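Local coordinates for protein restriction endonuclease S subunits (Thermoanaerobacter tengcongensis, PDB 3OKG) that probably binds DNA as the specificity subunit of a type I restriction-modification methyltransferase, which is built from M and S polypeptides, at residues A[216-219]-A[220-224]; A[83-86]-A[87-91]. All coordinates share one frame; numbering follows the deposited sequence.

Contact 1: A[216-219]-A[220-224]; sequences VFPH and PGADL
Pro220 lays its CD over one face of the His219 imidazole, the two side chains lying at an angle to each other: Pro220 CD is 3.4 Å from the centroid of the His219 ring and 18° off the ring normal, a CH-pi contact displaced toward the rim, over the CG-ND1 bond. The first torsion of His219 explains it, since CG stands anti to the backbone N (chi1 180°) and so beside the carbonyl carbon, which carries the imidazole over the start of the next residue. Behind this pair the chain folds into a type II beta turn from His219 to Ala222, closed by Ala222 N donating to His219 O at 2.9 Å. Gly221 occupies the turn position with positive phi (96°), where a side chain would collide with the carbonyl oxygen of Pro220. The turn brings two apolar side chains back to Pro218. Ala222 turns its methyl toward 216-219, and its CB meets Pro218 CB at 3.6 Å, while Leu224 reaches in with one branch, its CD2 lying 3.8 Å from Pro218 CG. This is surface packing within the loop that leads from the long helix 174-216 to strand 229-232. Pro218 and Leu224 also rest on Pro361 of strand 359-362 and Pro220 on Phe359; Phe217, at the helix exit, meets Trp326 and Tyr330 of helix 324-333 edge-to-face.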
loop_
_atom_site.group_PDB
_atom_site.type_symbol
_atom_site.label_atom_id
_atom_site.label_comp_id
_atom_site.label_asym_id
_atom_site.label_seq_id
_atom_site.Cartn_x
_atom_site.Cartn_y
_atom_site.Cartn_z
ATOM N N VAL A 216 -6.518 22.910 -21.802
ATOM C CA VAL A 216 -6.908 24.230 -21.301
ATOM C C VAL A 216 -5.710 25.164 -21.216
ATOM O O VAL A 216 -5.875 26.391 -21.165
ATOM C CB VAL A 216 -7.625 24.176 -19.925
ATOM C CG1 VAL A 216 -8.897 23.348 -20.005
ATOM C CG2 VAL A 216 -6.694 23.640 -18.866
ATOM N N PHE A 217 -4.517 24.581 -21.152
ATOM C CA PHE A 217 -3.283 25.347 -21.035
ATOM C C PHE A 217 -2.421 25.115 -22.266
ATOM O O PHE A 217 -1.552 24.244 -22.277
ATOM C CB PHE A 217 -2.520 24.948 -19.772
ATOM C CG PHE A 217 -3.282 25.192 -18.501
ATOM C CD1 PHE A 217 -3.957 26.384 -18.301
ATOM C CD2 PHE A 217 -3.324 24.229 -17.506
ATOM C CE1 PHE A 217 -4.659 26.612 -17.132
ATOM C CE2 PHE A 217 -4.024 24.451 -16.336
ATOM C CZ PHE A 217 -4.693 25.644 -16.148
ATOM N N PRO A 218 -2.679 25.900 -23.305
ATOM C CA PRO A 218 -1.997 25.732 -24.596
ATOM C C PRO A 218 -0.751 26.640 -24.524
ATOM O O PRO A 218 -0.607 27.411 -23.588
ATOM C CB PRO A 218 -2.964 26.269 -25.651
ATOM C CG PRO A 218 -4.198 26.696 -24.956
ATOM C CD PRO A 218 -4.016 26.567 -23.479
ATOM N N HIS A 219 0.142 26.541 -25.502
ATOM C CA HIS A 219 1.350 27.366 -25.510
ATOM C C HIS A 219 0.955 28.810 -25.787
ATOM O O HIS A 219 -0.031 29.060 -26.483
ATOM C CB HIS A 219 2.319 26.858 -26.575
ATOM C CG HIS A 219 3.585 27.645 -26.667
ATOM N ND1 HIS A 219 4.658 27.429 -25.828
ATOM C CD2 HIS A 219 3.957 28.644 -27.507
ATOM C CE1 HIS A 219 5.634 28.263 -26.143
ATOM N NE2 HIS A 219 5.234 29.009 -27.160
ATOM N N PRO A 220 1.673 29.778 -25.181
ATOM C CA PRO A 220 1.292 31.179 -25.420
ATOM C C PRO A 220 1.156 31.487 -26.909
ATOM O O PRO A 220 2.019 31.097 -27.688
ATOM C CB PRO A 220 2.470 31.962 -24.819
ATOM C CG PRO A 220 2.989 31.063 -23.714
ATOM C CD PRO A 220 2.780 29.647 -24.215
ATOM N N GLY A 221 0.102 32.195 -27.286
ATOM C CA GLY A 221 -0.118 32.525 -28.684
ATOM C C GLY A 221 -1.068 31.561 -29.373
ATOM O O GLY A 221 -1.720 31.919 -30.368
ATOM N N ALA A 222 -1.179 30.348 -28.831
ATOM C CA ALA A 222 -2.134 29.378 -29.369
ATOM C C ALA A 222 -3.548 29.943 -29.303
ATOM O O ALA A 222 -3.821 30.856 -28.516
ATOM C CB ALA A 222 -2.045 28.070 -28.626
ATOM N N ASP A 223 -4.432 29.402 -30.144
ATOM C CA ASP A 223 -5.823 29.822 -30.211
ATOM C C ASP A 223 -6.483 29.718 -28.855
ATOM O O ASP A 223 -6.326 28.714 -28.181
ATOM C CB ASP A 223 -6.606 28.904 -31.167
ATOM C CG ASP A 223 -6.152 29.033 -32.602
ATOM O OD1 ASP A 223 -5.027 29.530 -32.830
ATOM O OD2 ASP A 223 -6.923 28.632 -33.505
ATOM N N LEU A 224 -7.251 30.732 -28.477
ATOM C CA LEU A 224 -8.084 30.632 -27.291
ATOM C C LEU A 224 -9.476 31.053 -27.682
ATOM O O LEU A 224 -9.655 31.904 -28.557
ATOM C CB LEU A 224 -7.590 31.541 -26.140
ATOM C CG LEU A 224 -6.139 31.454 -25.677
ATOM C CD1 LEU A 224 -5.839 32.566 -24.649
ATOM C CD2 LEU A 224 -5.834 30.087 -25.091
#

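Contact 2: A[83-86]-A[87-91]. With SO4 (sulfate ion), chain H.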
loop_
_atom_site.group_PDB
_atom_site.type_symbol
_atom_site.label_atom_id
_atom_site.label_comp_id
_atom_site.label_asym_id
_atom_site.label_seq_id
_atom_site.Cartn_x
_atom_site.Cartn_y
_atom_site.Cartn_z
ATOM N N LYS A 83 12.311 -34.125 5.938
ATOM C CA LYS A 83 10.898 -34.550 6.004
ATOM C C LYS A 83 10.371 -34.807 4.615
ATOM O O LYS A 83 10.456 -33.937 3.761
ATOM C CB LYS A 83 10.028 -33.496 6.717
ATOM C CG LYS A 83 10.273 -33.440 8.225
ATOM C CD LYS A 83 9.375 -32.417 8.927
ATOM C CE LYS A 83 9.560 -32.523 10.457
ATOM N NZ LYS A 83 8.681 -31.574 11.190
ATOM N N VAL A 84 9.815 -36.004 4.403
ATOM C CA VAL A 84 9.334 -36.398 3.091
ATOM C C VAL A 84 7.956 -35.788 2.899
ATOM O O VAL A 84 7.104 -35.913 3.763
ATOM C CB VAL A 84 9.190 -37.918 2.987
ATOM C CG1 VAL A 84 8.463 -38.296 1.719
ATOM C CG2 VAL A 84 10.550 -38.596 3.061
ATOM N N ILE A 85 7.751 -35.079 1.799
ATOM C CA ILE A 85 6.418 -34.548 1.546
ATOM C C ILE A 85 5.712 -35.325 0.449
ATOM O O ILE A 85 6.348 -35.925 -0.435
ATOM C CB ILE A 85 6.437 -33.054 1.201
ATOM C CG1 ILE A 85 7.367 -32.779 0.003
ATOM C CG2 ILE A 85 6.903 -32.274 2.419
ATOM C CD1 ILE A 85 7.483 -31.284 -0.399
ATOM N N ARG A 86 4.392 -35.285 0.501
ATOM C CA ARG A 86 3.557 -35.982 -0.482
ATOM C C ARG A 86 2.536 -35.019 -1.067
ATOM O O ARG A 86 2.155 -34.029 -0.432
ATOM C CB ARG A 86 2.836 -37.166 0.173
ATOM C CG ARG A 86 3.776 -38.254 0.726
ATOM C CD ARG A 86 4.397 -39.063 -0.413
ATOM N NE ARG A 86 5.378 -40.012 0.101
ATOM C CZ ARG A 86 6.242 -40.688 -0.651
ATOM N NH1 ARG A 86 6.259 -40.526 -1.971
ATOM N NH2 ARG A 86 7.097 -41.529 -0.076
ATOM N N SER A 87 2.104 -35.298 -2.294
ATOM C CA SER A 87 1.094 -34.476 -2.924
ATOM C C SER A 87 -0.071 -34.235 -1.965
ATOM O O SER A 87 -0.619 -35.179 -1.396
ATOM C CB SER A 87 0.552 -35.206 -4.168
ATOM O OG SER A 87 -0.325 -34.350 -4.867
ATOM N N GLY A 88 -0.478 -32.982 -1.815
ATOM C CA GLY A 88 -1.613 -32.689 -0.962
ATOM C C GLY A 88 -1.260 -32.397 0.484
ATOM O O GLY A 88 -2.138 -32.003 1.262
ATOM N N ASP A 89 0.003 -32.590 0.879
ATOM C CA ASP A 89 0.363 -32.253 2.260
ATOM C C ASP A 89 0.221 -30.740 2.410
ATOM O O ASP A 89 0.415 -30.002 1.452
ATOM C CB ASP A 89 1.826 -32.584 2.592
ATOM C CG ASP A 89 2.071 -34.071 2.815
ATOM O OD1 ASP A 89 1.104 -34.840 2.949
ATOM O OD2 ASP A 89 3.248 -34.463 2.849
ATOM N N VAL A 90 -0.070 -30.285 3.621
ATOM C CA VAL A 90 0.094 -28.888 3.957
ATOM C C VAL A 90 1.370 -28.778 4.759
ATOM O O VAL A 90 1.577 -29.549 5.700
ATOM C CB VAL A 90 -1.121 -28.382 4.774
ATOM C CG1 VAL A 90 -0.867 -26.951 5.297
ATOM C CG2 VAL A 90 -2.394 -28.437 3.904
ATOM N N ILE A 91 2.237 -27.827 4.418
ATOM C CA ILE A 91 3.413 -27.603 5.250
ATOM C C ILE A 91 3.265 -26.263 5.944
ATOM O O ILE A 91 2.904 -25.275 5.336
ATOM C CB ILE A 91 4.725 -27.675 4.434
ATOM C CG1 ILE A 91 4.626 -26.757 3.210
ATOM C CG2 ILE A 91 4.909 -29.092 3.902
ATOM C CD1 ILE A 91 5.975 -26.619 2.432
HETATM S S SO4 H . 5.430 -41.878 3.483
HETATM O O1 SO4 H . 5.906 -43.259 3.403
HETATM O O2 SO4 H . 4.403 -41.673 2.463
HETATM O O3 SO4 H . 4.864 -41.632 4.815
HETATM O O4 SO4 H . 6.541 -40.953 3.243
#
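Arg86 and Asp89 are joined by two hydrogen bonds. Asp89 N donates to Arg86 O at 2.9 Å, closing a type II beta turn, with Gly88 at its third position, that joins strand 81-84 to strand 90-93 in the first DNA specificity domain. Arg86 N donates to Asp89 OD2 at 2.7 Å, arriving from above the carboxylate plane, 62° out of it. The carboxylate reaches back because CG stands anti to the carbonyl carbon (chi1 -76°). Among ionic contacts, Asp89 OD2 also forms a salt bridge with Arg122 NH2. The Arg86 side chain bends at its second torsion toward a sulfate, probably from the crystallisation liquor; three weak hydrogen bonds link them, among them NE to O2 of the sulfate at 3.0 Å. Across the turn the apolar contact is one pair, Ile85 CG2 and Ile91 CG2 at 4.0 Å; both isoleucines also rest on Cys114 and Val54. An alanine in place of Asp89 would probably leave Arg86 N without its side-chain acceptor and Arg122 without this carboxylate, though the backbone bond of the turn would remain. Chemically, one buried carboxylate oxygen serves a backbone N-H and an arginine together, which probably stabilises its negative charge, while weakly held sulfate marks a place where Arg86 can meet an anion.

How the contacts relate
Followed from the N terminus, the chain first closes contact 2, a turn at 86-89 within 83-91 that passes from strand 81-84, at one border of a four-stranded mixed sheet, to strand 90-93, the middle strand of a three-stranded antiparallel sheet. It thus links two sheets within the first DNA specificity domain. The chain later runs the length of helix 174-216 and, on leaving it, closes contact 1, a second short turn leading to strand 229-232. The two loops stand in series, neither nested nor crossed, and do not touch: their centres are about 68 Å apart, on opposite sides of the chain's centre. Both illustrate local closure by a type II turn.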